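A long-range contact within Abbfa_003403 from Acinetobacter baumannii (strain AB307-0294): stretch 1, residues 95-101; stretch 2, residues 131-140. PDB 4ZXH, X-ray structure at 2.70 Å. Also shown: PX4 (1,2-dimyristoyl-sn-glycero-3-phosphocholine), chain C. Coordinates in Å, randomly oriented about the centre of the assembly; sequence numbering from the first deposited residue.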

# COMPACT_ATOMS: atom_id res chain seq x y z
N ILE A 95 8.25 23.38 30.42
CA ILE A 95 7.23 24.31 29.92
C ILE A 95 6.21 24.60 31.01
O ILE A 95 5.79 23.68 31.72
CB ILE A 95 6.49 23.75 28.70
CG1 ILE A 95 7.45 23.08 27.74
CG2 ILE A 95 5.75 24.86 27.97
CD1 ILE A 95 8.47 24.01 27.21
N PHE A 96 5.79 25.86 31.14
CA PHE A 96 4.87 26.25 32.20
C PHE A 96 3.76 27.16 31.68
O PHE A 96 4.03 28.27 31.25
CB PHE A 96 5.64 26.94 33.32
CG PHE A 96 4.79 27.33 34.49
CD1 PHE A 96 4.18 26.36 35.28
CD2 PHE A 96 4.61 28.68 34.82
CE1 PHE A 96 3.39 26.71 36.36
CE2 PHE A 96 3.83 29.05 35.90
CZ PHE A 96 3.21 28.06 36.68
N SER A 97 2.52 26.70 31.76
CA SER A 97 1.38 27.40 31.14
C SER A 97 0.34 27.77 32.18
O SER A 97 0.26 27.12 33.22
CB SER A 97 0.74 26.52 30.09
OG SER A 97 1.71 25.64 29.54
N ASP A 98 -0.47 28.80 31.91
CA ASP A 98 -1.60 29.14 32.77
C ASP A 98 -2.84 28.39 32.26
O ASP A 98 -3.23 28.55 31.12
CB ASP A 98 -1.83 30.67 32.78
CG ASP A 98 -2.91 31.12 33.78
OD1 ASP A 98 -3.65 30.26 34.31
OD2 ASP A 98 -3.04 32.34 34.04
N ALA A 99 -3.45 27.55 33.10
CA ALA A 99 -4.67 26.86 32.68
C ALA A 99 -5.87 27.21 33.55
O ALA A 99 -6.88 26.52 33.53
CB ALA A 99 -4.46 25.36 32.68
N ARG A 100 -5.77 28.30 34.30
CA ARG A 100 -6.88 28.71 35.15
C ARG A 100 -8.17 28.99 34.38
O ARG A 100 -9.26 28.89 34.94
CB ARG A 100 -6.47 29.94 35.97
CG ARG A 100 -5.51 29.59 37.10
CD ARG A 100 -5.06 30.81 37.86
NE ARG A 100 -4.05 31.58 37.15
CZ ARG A 100 -3.43 32.64 37.67
NH1 ARG A 100 -3.73 33.03 38.90
NH2 ARG A 100 -2.52 33.30 36.96
N HIS A 101 -8.06 29.31 33.09
CA HIS A 101 -9.21 29.73 32.30
C HIS A 101 -9.79 28.61 31.43
O HIS A 101 -10.69 28.85 30.64
CB HIS A 101 -8.82 30.94 31.44
CG HIS A 101 -8.29 32.09 32.25
ND1 HIS A 101 -9.10 32.96 32.96
CD2 HIS A 101 -7.01 32.48 32.52
CE1 HIS A 101 -8.36 33.84 33.60
NE2 HIS A 101 -7.09 33.57 33.36
O1 PX4 C . 7.02 29.85 39.65
O2 PX4 C . 4.57 29.75 40.54
P1 PX4 C . 6.03 29.36 40.68
O3 PX4 C . 6.52 29.74 42.17
C1 PX4 C . 7.30 30.90 42.49
C2 PX4 C . 7.34 31.04 44.02
N1 PX4 C . 8.30 32.07 44.48
C3 PX4 C . 8.31 33.23 43.58
C4 PX4 C . 7.91 32.51 45.84
C5 PX4 C . 9.65 31.48 44.56
O4 PX4 C . 6.12 27.75 40.78
C6 PX4 C . 5.00 26.87 40.64
C7 PX4 C . 5.50 25.55 40.08
C8 PX4 C . 6.69 25.92 39.19
O5 PX4 C . 7.25 24.75 38.59
C9 PX4 C . 8.68 24.65 38.33
O6 PX4 C . 9.45 25.50 38.77
C10 PX4 C . 9.21 23.49 37.53
C11 PX4 C . 9.87 22.46 38.43
C12 PX4 C . 9.19 21.11 38.24
C13 PX4 C . 10.23 20.00 38.33
C14 PX4 C . 9.85 19.00 39.40
C15 PX4 C . 11.06 18.16 39.74
C16 PX4 C . 10.77 16.69 39.51
C17 PX4 C . 12.04 15.88 39.59
C18 PX4 C . 12.70 15.77 38.21
C19 PX4 C . 12.49 14.41 37.58
C20 PX4 C . 12.67 14.49 36.07
C21 PX4 C . 12.58 13.11 35.43
C22 PX4 C . 12.06 13.15 34.00
O7 PX4 C . 5.92 24.66 41.12
C23 PX4 C . 5.40 23.29 40.97
O8 PX4 C . 4.36 23.16 40.36
C24 PX4 C . 6.15 22.08 41.54
C25 PX4 C . 5.47 20.72 41.34
C26 PX4 C . 6.36 19.54 41.77
C27 PX4 C . 5.73 18.16 41.48
C28 PX4 C . 6.58 16.97 41.94
C29 PX4 C . 5.95 15.60 41.64
C30 PX4 C . 6.77 14.42 42.17
C31 PX4 C . 6.68 13.10 41.35
C32 PX4 C . 7.56 13.17 40.09
C33 PX4 C . 7.97 11.83 39.46
C34 PX4 C . 8.40 12.00 38.00
C35 PX4 C . 9.45 11.02 37.49
C36 PX4 C . 8.94 10.20 36.31
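Stretch 2, residues 131-140: CYECGQNHYV

Stretch 2 enters as a strand, C131 to G135, laid alongside strand 95-98 in the same direction. The two axes approach to 4.7 Å and cross at -23°, so this is a parallel pair with a modest twist, and its register is simple: C131 beside F96, Y132 beside S97, E133 beside D98, with CA-CA distances of 4.6, 4.9 and 5.1 Å.

C131 opens the ladder. Its N donates to I95 O at 2.7 Å, and its O accepts from S97 N at 2.8 Å, so one residue of stretch 2 is held by the two residues flanking its partner, the usual parallel pattern. Its side chain shares a face of the sheet with F96, whose ring, at chi1 t, comes in edge-on: F96 CD1 lies 3.4 Å from C131 CB.

Y132 turns to the other face, with S97. Y132 N donates to V140 O and Y132 O accepts from V140 N, both at 2.8 Å, which makes this strand the middle of three. Against stretch 1 it offers carbon instead: Y132 CA makes a CA-H...O contact with S97 O at 3.4 Å, and Y132 CB packs against A99 CB at 4.1 Å.

E133 returns to the face of F96 and D98 and carries the ladder to its end. E133 N donates to S97 O at 3.1 Å, while E133 O takes A99 N at 2.8 Å, just where stretch 1 leaves its strand. The rule is alternation: C131 and E133 spend both N and O on stretch 1, Y132 between them spends its own on V140, and the middle strand thus serves both neighbours. Extended through chi1 t and chi2 t, the side chain places E133 OE1 over one face of the R100 guanidinium, 3.9 Å from R100 NH2. This long salt bridge is a matter of charge alone, because the in-plane N-H groups do not point at that oxygen. D98 engages the same arginine more directly, with R100 NH2 to D98 OD2 at 3.1 Å.

C134 and G135 receive the arginine's aliphatic part: R100 CG is 3.8 Å from both C134 C and G135 N. The chain then reverses through a type II turn from G135 to H138, closed by H138 N to G135 O at 3.1 Å; Q136, N137 and H138 do not touch stretch 1.

On the returning strand, Y139 reaches back across the sheet, its CE1 4.0 Å from F96 CE1 at the edge of the phenylalanine ring. The lipid PX4 adjoins this aromatic pair, with its O8 over one face of the Y139 ring. V140 ends the stretch beyond reach of stretch 1, pairing with Y132.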

# COMPACT_ATOMS: atom_id res chain seq x y z
N CYS A 131 4.06 21.85 32.76
CA CYS A 131 3.32 22.28 33.96
C CYS A 131 2.15 23.21 33.65
O CYS A 131 2.24 24.05 32.77
CB CYS A 131 4.24 22.98 34.95
SG CYS A 131 5.72 22.07 35.30
N TYR A 132 1.07 23.07 34.41
CA TYR A 132 -0.11 23.88 34.21
C TYR A 132 -0.67 24.32 35.54
O TYR A 132 -0.93 23.49 36.42
CB TYR A 132 -1.16 23.09 33.46
CG TYR A 132 -0.67 22.47 32.18
CD1 TYR A 132 -0.82 23.11 30.96
CD2 TYR A 132 -0.07 21.22 32.20
CE1 TYR A 132 -0.37 22.53 29.79
CE2 TYR A 132 0.38 20.63 31.04
CZ TYR A 132 0.22 21.28 29.85
OH TYR A 132 0.68 20.67 28.72
N GLU A 133 -0.86 25.62 35.70
CA GLU A 133 -1.50 26.17 36.89
C GLU A 133 -3.03 26.10 36.73
O GLU A 133 -3.57 26.61 35.75
CB GLU A 133 -1.02 27.61 37.12
CG GLU A 133 -1.56 28.28 38.39
CD GLU A 133 -0.94 29.66 38.64
OE1 GLU A 133 -0.27 30.20 37.73
OE2 GLU A 133 -1.14 30.21 39.74
N CYS A 134 -3.72 25.48 37.69
CA CYS A 134 -5.18 25.31 37.62
C CYS A 134 -5.96 26.16 38.61
O CYS A 134 -7.19 26.24 38.53
CB CYS A 134 -5.54 23.86 37.86
SG CYS A 134 -4.71 22.78 36.73
N GLY A 135 -5.24 26.76 39.56
CA GLY A 135 -5.85 27.54 40.63
C GLY A 135 -4.76 27.81 41.63
O GLY A 135 -3.61 27.41 41.40
N GLN A 136 -5.06 28.45 42.76
CA GLN A 136 -3.97 28.76 43.66
C GLN A 136 -3.42 27.48 44.29
O GLN A 136 -4.16 26.68 44.87
CB GLN A 136 -4.38 29.75 44.75
CG GLN A 136 -3.14 30.30 45.45
CD GLN A 136 -3.45 31.18 46.64
OE1 GLN A 136 -4.60 31.31 47.06
NE2 GLN A 136 -2.41 31.79 47.20
N ASN A 137 -2.12 27.30 44.10
CA ASN A 137 -1.36 26.18 44.63
C ASN A 137 -1.80 24.85 44.04
O ASN A 137 -1.53 23.79 44.60
CB ASN A 137 -1.45 26.15 46.15
CG ASN A 137 -0.70 27.30 46.78
OD1 ASN A 137 0.27 27.82 46.22
ND2 ASN A 137 -1.15 27.72 47.96
N HIS A 138 -2.45 24.91 42.89
CA HIS A 138 -3.01 23.72 42.26
C HIS A 138 -2.49 23.56 40.82
O HIS A 138 -2.70 24.45 39.98
CB HIS A 138 -4.52 23.80 42.30
CG HIS A 138 -5.21 22.61 41.75
ND1 HIS A 138 -6.57 22.56 41.55
CD2 HIS A 138 -4.72 21.41 41.35
CE1 HIS A 138 -6.89 21.38 41.04
NE2 HIS A 138 -5.79 20.67 40.91
N TYR A 139 -1.82 22.45 40.53
CA TYR A 139 -1.10 22.28 39.27
C TYR A 139 -1.38 20.93 38.63
O TYR A 139 -1.75 19.98 39.32
CB TYR A 139 0.41 22.42 39.48
CG TYR A 139 0.84 23.75 40.05
CD1 TYR A 139 1.02 24.84 39.24
CD2 TYR A 139 1.04 23.91 41.42
CE1 TYR A 139 1.39 26.07 39.75
CE2 TYR A 139 1.42 25.14 41.95
CZ TYR A 139 1.59 26.22 41.11
OH TYR A 139 1.97 27.45 41.60
N VAL A 140 -1.22 20.85 37.31
CA VAL A 140 -1.08 19.57 36.63
C VAL A 140 0.34 19.49 36.07
O VAL A 140 0.85 20.45 35.49
CB VAL A 140 -2.11 19.39 35.51
CG1 VAL A 140 -1.86 18.10 34.75
CG2 VAL A 140 -3.52 19.41 36.09